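Local atomic coordinates of member of s1p family of ribosomal proteins (Pyrococcus furiosus, PDB entry 5YH1), a protein that probably acts as an exonuclease-type enzyme on nucleic acids, represented here by its manganese-binding DHH domain. Residues Pro105-Leu109 against Glu110-Lys114; Lys114-Ile117 against Phe118-Glu121; Gly140-Glu143 against Asp144-Ala147. All coordinates share one frame; numbering follows the deposited sequence.

Contact 1 of 3, residues Pro105-Leu109 against Glu110-Lys114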
# COMPACT_ATOMS: atom_id res chain seq x y z
N PRO A 105 12.13 -9.57 9.48
CA PRO A 105 13.39 -10.28 9.74
C PRO A 105 13.44 -11.70 9.15
O PRO A 105 14.22 -12.55 9.60
CB PRO A 105 13.44 -10.31 11.28
CG PRO A 105 12.00 -10.41 11.68
CD PRO A 105 11.20 -9.67 10.63
N PHE A 106 12.60 -11.97 8.16
CA PHE A 106 12.66 -13.22 7.43
C PHE A 106 12.09 -13.00 6.03
O PHE A 106 11.51 -11.95 5.74
CB PHE A 106 11.93 -14.33 8.19
CG PHE A 106 10.44 -14.12 8.30
CD1 PHE A 106 9.91 -13.30 9.28
CD2 PHE A 106 9.56 -14.80 7.46
CE1 PHE A 106 8.53 -13.12 9.40
CE2 PHE A 106 8.19 -14.63 7.57
CZ PHE A 106 7.68 -13.79 8.54
N TYR A 107 12.29 -13.98 5.16
CA TYR A 107 11.82 -13.91 3.79
C TYR A 107 10.31 -14.19 3.78
O TYR A 107 9.87 -15.33 3.69
CB TYR A 107 12.62 -14.91 2.94
CG TYR A 107 12.60 -14.72 1.43
CD1 TYR A 107 11.94 -13.66 0.82
CD2 TYR A 107 13.30 -15.61 0.62
CE1 TYR A 107 11.95 -13.51 -0.56
CE2 TYR A 107 13.32 -15.46 -0.75
CZ TYR A 107 12.65 -14.41 -1.34
OH TYR A 107 12.69 -14.28 -2.72
N GLU A 108 9.53 -13.12 3.94
CA GLU A 108 8.07 -13.17 4.01
C GLU A 108 7.44 -13.72 2.76
O GLU A 108 7.96 -13.50 1.67
CB GLU A 108 7.50 -11.76 4.12
CG GLU A 108 7.36 -11.23 5.51
CD GLU A 108 6.69 -9.88 5.49
OE1 GLU A 108 5.61 -9.75 6.10
OE2 GLU A 108 7.22 -8.96 4.85
N LEU A 109 6.28 -14.35 2.89
CA LEU A 109 5.58 -14.91 1.72
C LEU A 109 5.19 -13.82 0.73
O LEU A 109 5.27 -14.04 -0.48
CB LEU A 109 4.36 -15.74 2.11
CG LEU A 109 4.66 -17.07 2.82
CD1 LEU A 109 3.39 -17.89 2.97
CD2 LEU A 109 5.71 -17.87 2.07
N GLU A 110 4.80 -12.65 1.22
CA GLU A 110 4.46 -11.55 0.33
C GLU A 110 5.66 -11.17 -0.55
O GLU A 110 5.50 -10.87 -1.73
CB GLU A 110 3.94 -10.34 1.11
CG GLU A 110 3.52 -9.19 0.20
CD GLU A 110 2.71 -8.10 0.91
OE1 GLU A 110 2.43 -8.22 2.12
OE2 GLU A 110 2.34 -7.11 0.23
N ASP A 111 6.87 -11.19 0.03
CA ASP A 111 8.09 -10.90 -0.73
C ASP A 111 8.41 -11.98 -1.75
O ASP A 111 8.65 -11.68 -2.91
CB ASP A 111 9.30 -10.72 0.20
CG ASP A 111 9.20 -9.47 1.06
OD1 ASP A 111 8.30 -8.64 0.83
OD2 ASP A 111 10.03 -9.30 1.98
N VAL A 112 8.44 -13.25 -1.32
CA VAL A 112 8.83 -14.31 -2.24
C VAL A 112 7.79 -14.50 -3.36
O VAL A 112 8.14 -14.77 -4.51
CB VAL A 112 9.13 -15.63 -1.51
CG1 VAL A 112 7.85 -16.29 -1.00
CG2 VAL A 112 9.90 -16.56 -2.43
N LEU A 113 6.52 -14.33 -3.03
CA LEU A 113 5.47 -14.52 -4.04
C LEU A 113 5.57 -13.43 -5.11
O LEU A 113 5.42 -13.70 -6.30
CB LEU A 113 4.09 -14.57 -3.40
CG LEU A 113 3.88 -15.86 -2.57
CD1 LEU A 113 2.60 -15.78 -1.76
CD2 LEU A 113 3.88 -17.10 -3.45
N LYS A 114 5.87 -12.22 -4.68
CA LYS A 114 6.13 -11.13 -5.62
C LYS A 114 7.36 -11.46 -6.49
O LYS A 114 7.34 -11.30 -7.71
CB LYS A 114 6.29 -9.83 -4.83
CG LYS A 114 6.55 -8.59 -5.67
CD LYS A 114 8.02 -8.22 -5.67
CE LYS A 114 8.26 -6.93 -6.44
NZ LYS A 114 8.17 -5.75 -5.54
O HOH W 1 9.53 -7.87 4.22

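Contact 2 of 3, residues Lys114-Ile117 against Phe118-Glu121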
# COMPACT_ATOMS: atom_id res chain seq x y z
N LYS A 114 5.87 -12.22 -4.68
CA LYS A 114 6.13 -11.13 -5.62
C LYS A 114 7.36 -11.46 -6.49
O LYS A 114 7.34 -11.30 -7.71
CB LYS A 114 6.29 -9.83 -4.83
CG LYS A 114 6.55 -8.59 -5.67
CD LYS A 114 8.02 -8.22 -5.67
CE LYS A 114 8.26 -6.93 -6.44
NZ LYS A 114 8.17 -5.75 -5.54
N ASP A 115 8.43 -11.94 -5.87
CA ASP A 115 9.64 -12.31 -6.61
C ASP A 115 9.33 -13.39 -7.67
O ASP A 115 9.82 -13.33 -8.80
CB ASP A 115 10.73 -12.80 -5.64
CG ASP A 115 11.28 -11.68 -4.75
OD1 ASP A 115 11.06 -10.49 -5.07
OD2 ASP A 115 11.93 -11.98 -3.72
N ILE A 116 8.52 -14.37 -7.31
CA ILE A 116 8.17 -15.45 -8.23
C ILE A 116 7.28 -14.93 -9.38
O ILE A 116 7.50 -15.24 -10.55
CB ILE A 116 7.51 -16.63 -7.49
CG1 ILE A 116 8.55 -17.32 -6.60
CG2 ILE A 116 6.93 -17.66 -8.47
CD1 ILE A 116 7.98 -18.29 -5.58
N ILE A 117 6.29 -14.10 -9.07
CA ILE A 117 5.41 -13.56 -10.13
C ILE A 117 6.22 -12.71 -11.10
O ILE A 117 6.10 -12.86 -12.31
CB ILE A 117 4.24 -12.77 -9.52
CG1 ILE A 117 3.29 -13.73 -8.79
CG2 ILE A 117 3.48 -11.97 -10.60
CD1 ILE A 117 2.45 -13.09 -7.72
N PHE A 118 7.07 -11.84 -10.57
CA PHE A 118 7.91 -10.98 -11.39
C PHE A 118 8.89 -11.79 -12.24
O PHE A 118 9.04 -11.51 -13.42
CB PHE A 118 8.67 -9.97 -10.52
CG PHE A 118 7.90 -8.70 -10.21
CD1 PHE A 118 6.52 -8.71 -10.05
CD2 PHE A 118 8.58 -7.49 -10.07
CE1 PHE A 118 5.83 -7.53 -9.76
CE2 PHE A 118 7.89 -6.31 -9.78
CZ PHE A 118 6.51 -6.33 -9.63
N MSE A 119 9.55 -12.78 -11.65
CA MSE A 119 10.54 -13.57 -12.41
C MSE A 119 9.85 -14.41 -13.48
O MSE A 119 10.40 -14.60 -14.56
CB MSE A 119 11.42 -14.43 -11.50
CG MSE A 119 10.70 -15.69 -11.02
SE MSE A 119 11.75 -16.84 -9.80
CE MSE A 119 12.08 -15.61 -8.30
N MSE A 120 8.65 -14.90 -13.20
CA MSE A 120 7.91 -15.70 -14.18
C MSE A 120 7.44 -14.83 -15.33
O MSE A 120 7.40 -15.28 -16.48
CB MSE A 120 6.76 -16.45 -13.52
CG MSE A 120 7.24 -17.67 -12.73
SE MSE A 120 8.22 -18.94 -13.89
CE MSE A 120 6.81 -19.26 -15.24
N GLU A 121 7.10 -13.57 -15.07
CA GLU A 121 6.74 -12.67 -16.17
C GLU A 121 7.92 -12.41 -17.10
O GLU A 121 7.77 -12.46 -18.32
CB GLU A 121 6.19 -11.34 -15.66
CG GLU A 121 5.89 -10.39 -16.82
CD GLU A 121 5.02 -9.23 -16.44
OE1 GLU A 121 4.15 -9.37 -15.56
OE2 GLU A 121 5.19 -8.16 -17.04

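Contact 3 of 3, residues Gly140-Glu143 against Asp144-Ala147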
# COMPACT_ATOMS: atom_id res chain seq x y z
N GLY A 140 18.73 -17.16 6.89
CA GLY A 140 19.47 -18.25 7.50
C GLY A 140 18.75 -19.02 8.60
O GLY A 140 19.39 -19.71 9.39
N THR A 141 17.42 -18.90 8.66
CA THR A 141 16.64 -19.56 9.72
C THR A 141 15.50 -20.40 9.19
O THR A 141 15.15 -20.37 8.00
CB THR A 141 16.02 -18.55 10.70
OG1 THR A 141 14.89 -17.93 10.09
CG2 THR A 141 17.04 -17.48 11.16
N THR A 142 14.90 -21.14 10.11
CA THR A 142 13.77 -22.01 9.82
C THR A 142 12.53 -21.22 9.34
O THR A 142 11.74 -21.74 8.55
CB THR A 142 13.48 -22.89 11.05
OG1 THR A 142 14.58 -23.82 11.20
CG2 THR A 142 12.17 -23.67 10.91
N GLU A 143 12.40 -19.97 9.77
CA GLU A 143 11.28 -19.11 9.33
C GLU A 143 11.37 -18.77 7.83
O GLU A 143 10.39 -18.29 7.25
CB GLU A 143 11.23 -17.82 10.15
CG GLU A 143 10.60 -17.96 11.53
CD GLU A 143 11.39 -18.87 12.46
OE1 GLU A 143 10.77 -19.75 13.10
OE2 GLU A 143 12.64 -18.72 12.55
N ASP A 144 12.53 -18.99 7.23
CA ASP A 144 12.73 -18.74 5.81
C ASP A 144 12.37 -19.92 4.91
O ASP A 144 12.24 -19.75 3.69
CB ASP A 144 14.17 -18.31 5.57
CG ASP A 144 14.52 -17.04 6.35
OD1 ASP A 144 14.00 -15.98 5.97
OD2 ASP A 144 15.29 -17.13 7.33
N ILE A 145 12.19 -21.11 5.49
CA ILE A 145 11.98 -22.34 4.72
C ILE A 145 10.72 -22.31 3.81
O ILE A 145 10.77 -22.74 2.65
CB ILE A 145 12.00 -23.57 5.64
CG1 ILE A 145 13.45 -23.82 6.09
CG2 ILE A 145 11.45 -24.81 4.94
CD1 ILE A 145 13.64 -24.92 7.11
N PRO A 146 9.59 -21.81 4.33
CA PRO A 146 8.40 -21.71 3.46
C PRO A 146 8.67 -20.99 2.14
O PRO A 146 8.20 -21.44 1.10
CB PRO A 146 7.41 -20.94 4.32
CG PRO A 146 7.78 -21.32 5.73
CD PRO A 146 9.27 -21.49 5.73
N ALA A 147 9.42 -19.90 2.18
CA ALA A 147 9.81 -19.19 0.96
C ALA A 147 10.65 -20.06 0.05
O ALA A 147 10.49 -20.04 -1.17
CB ALA A 147 10.56 -17.91 1.31
O HOH W 2 9.22 -17.88 4.69

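Contact 1 of 3, residues Pro105-Leu109 against Glu110-Lys114
Asp-111 OD2 is held by Ser-102 OG and by a water that donates to it over 2.7 Å and gives a second hydrogen bond, 2.6 Å long, to Glu-108 OE2, with Arg-61 a long, weak ion-pair partner of the same aspartate oxygen. The two carboxylates stand nearly perpendicular, their planes 85° apart, and OE2 of Glu-108 stays 4.0 Å from OD2 of Asp-111, so a water with both hydrogens committed plausibly eases the repulsion of like charges.

Glu-108 is also the N-cap residue of the helix. Its carbonyl O receives Val-112 N at 3.0 Å, and Leu-113 N repeats the bond one residue later on Leu-109 O.

Tyr-107, at the centre of an inverse gamma turn, lies across this first helical turn. With CG trans to the backbone N (chi1 -162°), its ring reaches forward to Val-112, whose CB rests over one face 4.0 Å from the centroid and 25° off the normal, a CH-pi contact. Asp-111 CB meets the same ring at its edge, 3.9 Å from CE1. The phenol oxygen is hydrogen-bonded to Asp-115, the next turn along.

The ring also packs on Val-133 and Ile-135 of strand 132-136 and on Ala-147 and Leu-151 of helix 145-152, while Leu-109 and Leu-113 meet helical residues His-262 and Glu-263 of the second subunit.

Contact 2 of 3, residues Lys114-Ile117 against Phe118-Glu121
Lys-114 places its CE methylene over one face of the Phe-118 ring, four residues on, 3.4 Å above the plane and displaced toward the rim on the CE2 side. The line from CE to the ring centroid is 3.7 Å long and leans 22° from the normal, the geometry of a CH-pi contact. Two torsions of the lysine account for it: CG is trans to the backbone N, and chi2 of -100° falls between staggered positions, bending the chain along the helix to the aromatic face. The methylene next to the ammonium is probably somewhat polarised, which would favour this contact. Phe-118, in turn, keeps its own CB 3.4 Å from Lys-114 O, the carbonyl that accepts its N-H.

The selenomethionines Met-119 and Met-120 pack on the preceding turn in different ways. In Met-119, chi1 of 78° wedges CG between the backbone N and carbonyl carbon, and a bend at chi3 folds the terminal CE back to 3.2 Å from Asp-115 O; the same methyl lies 4.3 Å from Ile-116 CG1. Met-120 bends at chi2 and chi3, and its end leads off the turn after CG has met Ile-116 CG2 at 4.3 Å.

Asp-115 turns its carboxylate elsewhere, into salt bridges with Arg-100 and Arg-61 beside its bond to Tyr-107. Met-270 of the second subunit packs on Lys-114, Ile-117 and Phe-118.

Four successive i to i+4 backbone bonds, such as Met-120 N to Ile-116 O at 2.9 Å, mark regular alpha-helix. Helix 109-126 is the helical arm of a beta-alpha-beta crossover from strand 97-102 to strand 132-136, and Asp-115 and Met-119 touch Ile-59 on the strand lying between them in the parallel sheet.

Contact 3 of 3, residues Gly140-Glu143 against Asp144-Ala147
Two successive i to i+3 backbone bonds, Asp-144 N to Thr-141 O at 3.1 Å and Ile-145 N to Thr-142 O at 3.2 Å, wind the chain into a 3-10 turn, with each donor well above the plane of its carbonyl (56° and 63° out).

The side chain of Asp-144 folds back against this turn. Its OD2 accepts twice from Thr-141: the backbone N approaches along the anti lone pair over 3.1 Å, whereas the hydroxyl OG1, 2.9 Å away, comes from above the carboxylate plane. A chi1 of 76° sets OG1 of Thr-141 between its backbone N and carbonyl carbon, so the hydroxyl can reach the same oxygen as the backbone N; a weak bond from Glu-143 N also ends on OG1. The other carboxylate oxygen, OD1, is taken by Tyr-107 N, so both ends of the group are engaged and its rotation should be restrained.

The end of the Ile-145 chain, CD1, comes to 4.3 Å from the CG2 methyl of Thr-142, while Thr-142 OG1 bonds to Asp-168. As a proline, Pro-146 has no backbone N-H to offer; its CD lies 3.7 Å from Glu-143 O. That carbonyl instead takes a hydrogen from a water at 2.8 Å, which accepts from Ala-147 N, so a water stands between Glu-143 O and the N-H four residues on.

The turn leads from the loop after strand 132-136, where Asp-137 binds manganese, into helix 145-152. With strand 158-161, next to 132-136 in the parallel sheet, this forms a beta-alpha-beta crossover of the DHH domain.

Following the chain from strand 97-102, contact 1 closes the loop onto the start of helix 109-126, and contact 2 continues the same helix, beginning at the Lys-114 they share. Contact 3 comes after the next strand, 132-136, and closes the turn that opens helix 145-152. All three are local, arranged in series without nesting or crossing. Tyr-107 nevertheless joins them in space: its hydroxyl reaches contact 2 and its backbone N reaches contact 3, whereas contacts 2 and 3 do not touch, their nearest atoms about 5 Å apart. Together they tie two helices to the parallel sheet; contacts 1 and 2 both pack on the second subunit, which contact 3 meets at Pro-146.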